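Glucose-6-phosphate isomerase (Chlamydia trachomatis D/UW-3/CX, PDB 6OTU) catalyses the reversible isomerisation of glucose-6-phosphate to fructose-6-phosphate, and was crystallised here with glucose-6-phosphate bound. Local coordinates at residues A125-A128 with R129-E133; P189-A192 with A193-L196; D251-R255 with Y256-F260. One frame throughout, in Å; residues are numbered along the deposited sequence.

Interaction 1. Residues A125-A128 with R129-E133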
ATOM      1  N   ALA A 125      -2.303  30.724  19.987  1.00 40.76           N
ATOM      2  CA  ALA A 125      -2.730  31.953  19.326  1.00 42.08           C
ATOM      3  C   ALA A 125      -1.674  32.455  18.350  1.00 50.03           C
ATOM      4  O   ALA A 125      -2.011  32.981  17.282  1.00 54.58           O
ATOM      5  CB  ALA A 125      -3.044  33.035  20.361  1.00 45.35           C
ATOM      6  N   ALA A 126      -0.394  32.329  18.707  1.00 43.59           N
ATOM      7  CA  ALA A 126       0.659  32.799  17.810  1.00 42.79           C
ATOM      8  C   ALA A 126       0.676  31.983  16.528  1.00 45.77           C
ATOM      9  O   ALA A 126       0.806  32.541  15.431  1.00 47.58           O
ATOM     10  CB  ALA A 126       2.020  32.748  18.509  1.00 44.40           C
ATOM     11  N   ILE A 127       0.527  30.661  16.644  1.00 43.09           N
ATOM     12  CA  ILE A 127       0.480  29.813  15.454  1.00 35.72           C
ATOM     13  C   ILE A 127      -0.741  30.154  14.608  1.00 38.88           C
ATOM     14  O   ILE A 127      -0.684  30.139  13.372  1.00 36.21           O
ATOM     15  CB  ILE A 127       0.486  28.320  15.847  1.00 34.42           C
ATOM     16  CG1 ILE A 127       1.808  27.923  16.517  1.00 35.39           C
ATOM     17  CG2 ILE A 127       0.147  27.436  14.627  1.00 32.35           C
ATOM     18  CD1 ILE A 127       2.976  27.742  15.563  1.00 39.08           C
ATOM     19  N   ALA A 128      -1.866  30.446  15.254  1.00 35.72           N
ATOM     20  CA  ALA A 128      -3.065  30.749  14.485  1.00 41.94           C
ATOM     21  C   ALA A 128      -2.900  32.050  13.709  1.00 39.47           C
ATOM     22  O   ALA A 128      -3.264  32.123  12.530  1.00 38.54           O
ATOM     23  CB  ALA A 128      -4.295  30.812  15.394  1.00 36.76           C
ATOM     24  N   ARG A 129      -2.340  33.088  14.335  1.00 39.28           N
ATOM     25  CA  ARG A 129      -2.247  34.326  13.581  1.00 45.67           C
ATOM     26  C   ARG A 129      -1.150  34.260  12.533  1.00 40.17           C
ATOM     27  O   ARG A 129      -1.299  34.849  11.460  1.00 50.72           O
ATOM     28  CB  ARG A 129      -2.032  35.547  14.476  1.00 49.16           C
ATOM     29  CG  ARG A 129      -2.587  36.759  13.739  1.00 61.84           C
ATOM     30  CD  ARG A 129      -2.034  38.113  14.115  1.00 73.52           C
ATOM     31  NE  ARG A 129      -1.622  38.195  15.502  1.00 75.74           N
ATOM     32  CZ  ARG A 129      -0.358  38.235  15.886  1.00 78.20           C
ATOM     33  NH1 ARG A 129      -0.072  38.325  17.170  1.00 84.47           N
ATOM     34  NH2 ARG A 129       0.618  38.191  14.988  1.00 73.90           N
ATOM     35  N   HIS A 130      -0.071  33.525  12.791  1.00 42.88           N
ATOM     36  CA  HIS A 130       0.946  33.391  11.753  1.00 42.72           C
ATOM     37  C   HIS A 130       0.433  32.575  10.574  1.00 38.83           C
ATOM     38  O   HIS A 130       0.748  32.882   9.419  1.00 38.59           O
ATOM     39  CB  HIS A 130       2.212  32.794  12.341  1.00 42.46           C
ATOM     40  CG  HIS A 130       2.911  33.722  13.276  1.00 49.28           C
ATOM     41  ND1 HIS A 130       3.489  33.302  14.454  1.00 53.57           N
ATOM     42  CD2 HIS A 130       3.090  35.062  13.223  1.00 52.06           C
ATOM     43  CE1 HIS A 130       4.008  34.342  15.079  1.00 56.46           C
ATOM     44  NE2 HIS A 130       3.780  35.422  14.352  1.00 57.22           N
ATOM     45  N   SER A 131      -0.388  31.556  10.841  1.00 38.05           N
ATOM     46  CA  SER A 131      -1.020  30.816   9.752  1.00 38.96           C
ATOM     47  C   SER A 131      -1.903  31.730   8.911  1.00 38.28           C
ATOM     48  O   SER A 131      -1.893  31.651   7.678  1.00 42.94           O
ATOM     49  CB  SER A 131      -1.839  29.643  10.304  1.00 40.71           C
ATOM     50  OG  SER A 131      -1.006  28.732  11.002  1.00 37.21           O
ATOM     51  N   LYS A 132      -2.666  32.609   9.560  1.00 35.31           N
ATOM     52  CA  LYS A 132      -3.486  33.553   8.807  1.00 36.79           C
ATOM     53  C   LYS A 132      -2.619  34.503   7.991  1.00 37.98           C
ATOM     54  O   LYS A 132      -2.911  34.777   6.820  1.00 40.77           O
ATOM     55  CB  LYS A 132      -4.404  34.326   9.750  1.00 39.12           C
ATOM     56  CG  LYS A 132      -5.304  35.284   9.016  1.00 45.57           C
ATOM     57  CD  LYS A 132      -6.426  35.806   9.887  1.00 53.61           C
ATOM     58  CE  LYS A 132      -7.475  36.511   9.030  1.00 60.55           C
ATOM     59  NZ  LYS A 132      -8.569  37.171   9.826  1.00 61.36           N
ATOM     60  N   GLU A 133      -1.529  34.995   8.583  1.00 40.35           N
ATOM     61  CA  GLU A 133      -0.609  35.840   7.833  1.00 44.23           C
ATOM     62  C   GLU A 133       0.020  35.090   6.664  1.00 43.58           C
ATOM     63  O   GLU A 133       0.245  35.680   5.601  1.00 47.16           O
ATOM     64  CB  GLU A 133       0.477  36.394   8.752  1.00 48.16           C
ATOM     65  CG  GLU A 133      -0.031  37.276   9.872  1.00 60.64           C
ATOM     66  CD  GLU A 133       1.037  37.542  10.917  1.00 71.77           C
ATOM     67  OE1 GLU A 133       0.681  37.921  12.052  1.00 77.25           O
ATOM     68  OE2 GLU A 133       2.232  37.370  10.597  1.00 75.29           O
TER

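Interaction 2. Residues P189-A192 with A193-L196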
ATOM      1  N   PRO A 189      17.463   8.750  -7.796  1.00 38.65           N
ATOM      2  CA  PRO A 189      17.394   9.801  -8.822  1.00 34.94           C
ATOM      3  C   PRO A 189      16.475   9.460  -9.984  1.00 37.19           C
ATOM      4  O   PRO A 189      16.159  10.353 -10.784  1.00 31.91           O
ATOM      5  CB  PRO A 189      18.847   9.925  -9.285  1.00 32.44           C
ATOM      6  CG  PRO A 189      19.395   8.545  -9.084  1.00 35.98           C
ATOM      7  CD  PRO A 189      18.751   8.043  -7.818  1.00 32.45           C
ATOM      8  N   ASP A 190      16.051   8.200 -10.113  1.00 32.57           N
ATOM      9  CA  ASP A 190      15.073   7.870 -11.140  1.00 33.87           C
ATOM     10  C   ASP A 190      13.768   8.608 -10.891  1.00 33.96           C
ATOM     11  O   ASP A 190      13.051   8.938 -11.843  1.00 35.85           O
ATOM     12  CB  ASP A 190      14.864   6.355 -11.200  1.00 32.34           C
ATOM     13  CG  ASP A 190      15.974   5.649 -11.960  1.00 37.58           C
ATOM     14  OD1 ASP A 190      16.674   6.317 -12.752  1.00 37.98           O
ATOM     15  OD2 ASP A 190      16.159   4.429 -11.763  1.00 35.95           O
ATOM     16  N   ASN A 191      13.468   8.915  -9.624  1.00 35.46           N
ATOM     17  CA  ASN A 191      12.306   9.740  -9.300  1.00 36.70           C
ATOM     18  C   ASN A 191      12.423  11.124  -9.933  1.00 39.85           C
ATOM     19  O   ASN A 191      11.492  11.589 -10.604  1.00 30.98           O
ATOM     20  CB  ASN A 191      12.149   9.840  -7.779  1.00 42.62           C
ATOM     21  CG  ASN A 191      10.793  10.409  -7.348  1.00 41.20           C
ATOM     22  OD1 ASN A 191      10.525  10.536  -6.151  1.00 38.20           O
ATOM     23  ND2 ASN A 191       9.945  10.760  -8.318  1.00 36.08           N
ATOM     24  N   ALA A 192      13.571  11.794  -9.744  1.00 33.78           N
ATOM     25  CA  ALA A 192      13.758  13.100 -10.374  1.00 34.69           C
ATOM     26  C   ALA A 192      13.756  12.984 -11.892  1.00 34.23           C
ATOM     27  O   ALA A 192      13.180  13.827 -12.590  1.00 35.73           O
ATOM     28  CB  ALA A 192      15.055  13.749  -9.899  1.00 37.36           C
ATOM     29  N   ALA A 193      14.383  11.941 -12.420  1.00 33.81           N
ATOM     30  CA  ALA A 193      14.485  11.809 -13.866  1.00 36.89           C
ATOM     31  C   ALA A 193      13.113  11.630 -14.516  1.00 39.49           C
ATOM     32  O   ALA A 193      12.830  12.244 -15.555  1.00 38.33           O
ATOM     33  CB  ALA A 193      15.417  10.648 -14.209  1.00 36.09           C
ATOM     34  N   GLU A 194      12.242  10.799 -13.923  1.00 35.54           N
ATOM     35  CA  GLU A 194      10.919  10.611 -14.520  1.00 37.24           C
ATOM     36  C   GLU A 194      10.156  11.928 -14.586  1.00 41.75           C
ATOM     37  O   GLU A 194       9.420  12.172 -15.549  1.00 48.55           O
ATOM     38  CB  GLU A 194      10.103   9.547 -13.759  1.00 32.10           C
ATOM     39  CG  GLU A 194       9.630   9.969 -12.349  1.00 38.89           C
ATOM     40  CD  GLU A 194       8.822   8.903 -11.595  1.00 46.01           C
ATOM     41  OE1 GLU A 194       8.421   7.879 -12.211  1.00 50.24           O
ATOM     42  OE2 GLU A 194       8.606   9.091 -10.369  1.00 40.59           O
ATOM     43  N   VAL A 195      10.340  12.802 -13.597  1.00 35.68           N
ATOM     44  CA  VAL A 195       9.617  14.065 -13.608  1.00 33.90           C
ATOM     45  C   VAL A 195      10.235  15.032 -14.606  1.00 38.44           C
ATOM     46  O   VAL A 195       9.525  15.667 -15.393  1.00 37.97           O
ATOM     47  CB  VAL A 195       9.575  14.645 -12.189  1.00 36.56           C
ATOM     48  CG1 VAL A 195       9.034  16.081 -12.211  1.00 31.16           C
ATOM     49  CG2 VAL A 195       8.729  13.723 -11.312  1.00 37.16           C
ATOM     50  N   LEU A 196      11.565  15.148 -14.605  1.00 42.93           N
ATOM     51  CA  LEU A 196      12.228  16.038 -15.552  1.00 43.98           C
ATOM     52  C   LEU A 196      11.926  15.641 -16.992  1.00 49.24           C
ATOM     53  O   LEU A 196      11.843  16.504 -17.870  1.00 53.01           O
ATOM     54  CB  LEU A 196      13.733  16.043 -15.293  1.00 36.65           C
ATOM     55  CG  LEU A 196      14.231  16.768 -14.040  1.00 33.67           C
ATOM     56  CD1 LEU A 196      15.562  16.205 -13.573  1.00 36.80           C
ATOM     57  CD2 LEU A 196      14.332  18.254 -14.294  1.00 33.41           C
TER

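Interaction 3. Residues D251-R255 with Y256-F260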
ATOM      1  N   ASP A 251      15.300  29.083   5.224  1.00 35.90           N
ATOM      2  CA  ASP A 251      14.478  30.279   5.331  1.00 40.21           C
ATOM      3  C   ASP A 251      15.260  31.469   4.780  1.00 41.78           C
ATOM      4  O   ASP A 251      15.772  32.300   5.539  1.00 40.86           O
ATOM      5  CB  ASP A 251      14.069  30.463   6.796  1.00 36.07           C
ATOM      6  CG  ASP A 251      13.089  31.585   7.005  1.00 40.34           C
ATOM      7  OD1 ASP A 251      12.465  32.038   6.024  1.00 40.88           O
ATOM      8  OD2 ASP A 251      12.947  32.012   8.174  1.00 41.32           O
ATOM      9  N   ASP A 252      15.347  31.557   3.450  1.00 41.71           N
ATOM     10  CA  ASP A 252      16.391  32.340   2.782  1.00 41.54           C
ATOM     11  C   ASP A 252      15.798  32.989   1.533  1.00 40.10           C
ATOM     12  O   ASP A 252      15.733  32.358   0.472  1.00 40.30           O
ATOM     13  CB  ASP A 252      17.562  31.420   2.441  1.00 43.05           C
ATOM     14  CG  ASP A 252      18.798  32.166   2.005  1.00 47.45           C
ATOM     15  OD1 ASP A 252      18.745  33.404   1.803  1.00 47.93           O
ATOM     16  OD2 ASP A 252      19.838  31.489   1.868  1.00 48.64           O
ATOM     17  N   LYS A 253      15.378  34.250   1.649  1.00 42.15           N
ATOM     18  CA  LYS A 253      14.702  34.899   0.524  1.00 39.19           C
ATOM     19  C   LYS A 253      15.658  35.294  -0.601  1.00 46.74           C
ATOM     20  O   LYS A 253      15.198  35.657  -1.690  1.00 47.98           O
ATOM     21  CB  LYS A 253      13.931  36.126   1.004  1.00 39.61           C
ATOM     22  CG  LYS A 253      12.554  35.799   1.549  1.00 62.78           C
ATOM     23  CD  LYS A 253      11.544  35.593   0.418  1.00 61.89           C
ATOM     24  CE  LYS A 253      10.684  36.832   0.231  1.00 60.55           C
ATOM     25  NZ  LYS A 253      10.055  37.221   1.529  1.00 66.71           N
ATOM     26  N   SER A 254      16.966  35.225  -0.369  1.00 40.55           N
ATOM     27  CA  SER A 254      17.948  35.450  -1.419  1.00 44.11           C
ATOM     28  C   SER A 254      18.193  34.208  -2.265  1.00 46.23           C
ATOM     29  O   SER A 254      18.830  34.305  -3.320  1.00 51.41           O
ATOM     30  CB  SER A 254      19.274  35.934  -0.812  1.00 42.30           C
ATOM     31  OG  SER A 254      20.139  34.840  -0.538  1.00 42.03           O
ATOM     32  N   ARG A 255      17.706  33.049  -1.836  1.00 41.17           N
ATOM     33  CA  ARG A 255      17.867  31.825  -2.590  1.00 40.39           C
ATOM     34  C   ARG A 255      16.557  31.349  -3.215  1.00 46.89           C
ATOM     35  O   ARG A 255      16.585  30.509  -4.122  1.00 43.29           O
ATOM     36  CB  ARG A 255      18.473  30.746  -1.671  1.00 52.21           C
ATOM     37  CG  ARG A 255      18.781  29.396  -2.314  1.00 63.03           C
ATOM     38  CD  ARG A 255      19.330  28.383  -1.295  1.00 68.10           C
ATOM     39  NE  ARG A 255      19.449  27.049  -1.881  1.00 66.03           N
ATOM     40  CZ  ARG A 255      20.505  26.630  -2.573  1.00 76.03           C
ATOM     41  NH1 ARG A 255      21.545  27.435  -2.767  1.00 76.85           N
ATOM     42  NH2 ARG A 255      20.520  25.402  -3.081  1.00 85.07           N
ATOM     43  N   TYR A 256      15.416  31.904  -2.797  1.00 49.86           N
ATOM     44  CA  TYR A 256      14.108  31.478  -3.278  1.00 43.76           C
ATOM     45  C   TYR A 256      13.265  32.671  -3.722  1.00 39.36           C
ATOM     46  O   TYR A 256      13.323  33.756  -3.126  1.00 40.12           O
ATOM     47  CB  TYR A 256      13.373  30.686  -2.198  1.00 42.86           C
ATOM     48  CG  TYR A 256      14.120  29.428  -1.804  1.00 50.72           C
ATOM     49  CD1 TYR A 256      14.013  28.266  -2.566  1.00 35.86           C
ATOM     50  CD2 TYR A 256      14.947  29.409  -0.683  1.00 49.39           C
ATOM     51  CE1 TYR A 256      14.697  27.127  -2.224  1.00 46.42           C
ATOM     52  CE2 TYR A 256      15.634  28.269  -0.332  1.00 50.98           C
ATOM     53  CZ  TYR A 256      15.510  27.131  -1.106  1.00 52.95           C
ATOM     54  OH  TYR A 256      16.192  25.990  -0.762  1.00 35.48           O
ATOM     55  N   LEU A 257      12.485  32.455  -4.782  1.00 42.29           N
ATOM     56  CA  LEU A 257      11.529  33.459  -5.235  1.00 45.91           C
ATOM     57  C   LEU A 257      10.581  33.864  -4.112  1.00 47.16           C
ATOM     58  O   LEU A 257      10.222  35.039  -3.978  1.00 49.73           O
ATOM     59  CB  LEU A 257      10.748  32.921  -6.441  1.00 38.00           C
ATOM     60  CG  LEU A 257       9.425  33.624  -6.772  1.00 43.89           C
ATOM     61  CD1 LEU A 257       9.642  34.953  -7.496  1.00 39.19           C
ATOM     62  CD2 LEU A 257       8.510  32.703  -7.576  1.00 37.95           C
ATOM     63  N   GLU A 258      10.167  32.901  -3.295  1.00 44.29           N
ATOM     64  CA  GLU A 258       9.346  33.172  -2.126  1.00 47.34           C
ATOM     65  C   GLU A 258       9.634  32.085  -1.106  1.00 45.66           C
ATOM     66  O   GLU A 258      10.130  31.003  -1.445  1.00 40.01           O
ATOM     67  CB  GLU A 258       7.847  33.229  -2.474  1.00 43.15           C
ATOM     68  CG  GLU A 258       6.901  33.673  -1.341  1.00 47.04           C
ATOM     69  CD  GLU A 258       7.282  35.003  -0.706  1.00 56.74           C
ATOM     70  OE1 GLU A 258       8.215  35.030   0.119  1.00 58.23           O
ATOM     71  OE2 GLU A 258       6.642  36.028  -1.017  1.00 62.00           O
ATOM     72  N   VAL A 259       9.337  32.392   0.154  1.00 42.01           N
ATOM     73  CA  VAL A 259       9.568  31.471   1.258  1.00 45.21           C
ATOM     74  C   VAL A 259       8.336  31.496   2.152  1.00 46.26           C
ATOM     75  O   VAL A 259       7.935  32.567   2.624  1.00 42.50           O
ATOM     76  CB  VAL A 259      10.824  31.835   2.072  1.00 46.92           C
ATOM     77  CG1 VAL A 259      10.908  30.967   3.340  1.00 35.39           C
ATOM     78  CG2 VAL A 259      12.097  31.719   1.205  1.00 36.32           C
ATOM     79  N   PHE A 260       7.735  30.326   2.383  1.00 44.50           N
ATOM     80  CA  PHE A 260       6.612  30.170   3.303  1.00 40.82           C
ATOM     81  C   PHE A 260       7.066  29.381   4.529  1.00 36.91           C
ATOM     82  O   PHE A 260       8.034  28.623   4.484  1.00 39.74           O
ATOM     83  CB  PHE A 260       5.415  29.479   2.618  1.00 35.64           C
ATOM     84  CG  PHE A 260       4.833  30.268   1.468  1.00 39.60           C
ATOM     85  CD1 PHE A 260       3.845  31.220   1.689  1.00 37.37           C
ATOM     86  CD2 PHE A 260       5.292  30.068   0.160  1.00 37.94           C
ATOM     87  CE1 PHE A 260       3.306  31.953   0.621  1.00 37.91           C
ATOM     88  CE2 PHE A 260       4.773  30.794  -0.910  1.00 34.58           C
ATOM     89  CZ  PHE A 260       3.777  31.745  -0.679  1.00 39.65           C
TER

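Interaction 1. Residues A125-A128 with R129-E133
Ala125 hands its carbonyl oxygen to Arg129 one turn further on, the Arg129 N to Ala125 O distance being 3.0 Å and the angle at the hydrogen 160°, as expected of a regular alpha-helix. At Ala126 the same i to i+4 bond comes from His130 N. The imidazole also lies close: His130 ND1 stands 3.0 Å from Ala126 O, yet the angle is poor and the carbonyl meets the ring obliquely, so this is no second hydrogen bond. Ala126 CB approaches His130 CE1 at 4.3 Å.

Ile127 O is gripped twice by one residue. Ser131 N bonds to Ile127 O at 2.9 Å and Ser131 OG at 2.8 Å, the two donors arriving from opposite faces of the carbonyl plane. The hydroxyl gets there because OG lies beside its own backbone N (chi1 -61°), which turns it back along the helix; its polarity is thus met within the helix, although Ser131 is buried. Ala128 O closes the series by accepting from Lys132 N at 3.1 Å. On the outward side Arg129, bent at chi3, sends NH2 to Glu133 OE1 in a 2.9 Å salt bridge lying 2° out of the guanidinium plane.

These turns belong to the early part of helix 122-148. Their buried side, Ile127 and Ser131, packs against Trp263 just beyond strand 258-262 and against Ala110 and Thr111 of helix 110-113.

Interaction 2. Residues P189-A192 with A193-L196
Ala193 N and Glu194 N reach back to Pro189 O and Asp190 O, each at 2.9 Å, in the backbone hydrogen bonds of a helix. The next step is slack: Val195 N stands 3.4 Å from Asn191 O in a weak bond and forms a second weak one with Ala192 O. Leu196 N then restores the pattern with a 2.9 Å bond to Ala192 O, at 173° the straightest of the set.

Among the polar side chains, Asn191 ND2 comes within 3.0 Å of Glu194 OE2, with the amide and carboxylate planes 84° apart. Glu194 CG sits between its own N and carbonyl carbon (chi1 70°), a placement that also presses CG to 3.0 Å from Asn191 O. The amide oxygen, Asn191 OD1, accepts from two backbone N-H groups, Ser185 N and Asn186 N, which fixes the amide's rotation. Asp190 turns to the second subunit, its two carboxylate oxygens receiving Gln410 N and Arg411 N of that chain, while Glu194 OE2 has a long, weak ion pair with Lys343 of the same partner.

Apolar contact is slight, Ala192 CB meeting Leu196 CD1 at 4.4 Å.

Helix 189-196 lies at the dimer interface. Ala192 and Val195 rest on edge strand 180-184 of the parallel sheet, Ala192 and Leu196 on helix 216-231, and Pro189 and Ala193 on the second subunit.

Interaction 3. Residues D251-R255 with Y256-F260
The side chains of Lys253 and Glu258 run alongside each other in one direction. From Lys253 CB, CG is set beside the backbone N (chi1 -84°) and approaches Val259 CG2 at 4.1 Å. The chain bends at each remaining torsion. CD already lies 3.4 Å from Glu258 OE1, with Val259 N a little farther off. Lys253 CE is 3.1 Å from Glu258 OE1, and Lys253 NZ finishes 3.2 Å from Glu258 OE1 as a salt bridge. That oxygen is shared: Val259 N donates to Glu258 OE1 at 2.9 Å through the anti lone pair, and Arg137 of helix 122-148 forms a further salt bridge with it. Two cationic groups and an N-H around one oxygen would probably favour the ionised carboxylate.

The segments lead from the loop after strand 240-245 into edge strand 258-262 of the five-stranded parallel sheet; Glu258 and Phe260 make backbone hydrogen bonds with strand 240-245, as in the parallel alpha/beta sheet of sugar-isomerase (SIS) domains.

On the other side of the turn Arg255 runs extended alongside Tyr256. Its CG lies over one face of the ring, 4.2 Å from the centroid and 23° off the normal, a CH-pi contact. Tyr256 OH lies at the guanidinium edge, near its plane; Glu222 has a weak hydrogen bond with the OH and a long, weak ion pair with Arg255 NE. Asp252 O lies at the ring's edge, 3.3 Å from Tyr256 CD2, and also receives a weak bond from Tyr256 N. Asp251 OD1 touches Val259 CG1 at 3.3 Å, the side chains roughly perpendicular, and is hydrogen-bonded to His261 NE2.

Along the chain the three contacts come in series, all within the phosphoglucose isomerase fold. Interactions 2 and 3 belong to opposite edges of one parallel five-stranded sheet: helix 189-196 packs on edge strand 180-184, whereas residues 251-260 lead into edge strand 258-262, and their centres lie 24 Å apart. Interaction 1 sits on helix 122-148, whose later residues Glu134, Arg137 and Phe141 meet the strand of interaction 3; centres are 20 Å apart and nearest atoms about 7 Å, without touching. Interactions 1 and 2 are 36 Å apart between centres. Interaction 2 alone meets the second subunit, so helix 189-196 links this end of the sheet to that subunit.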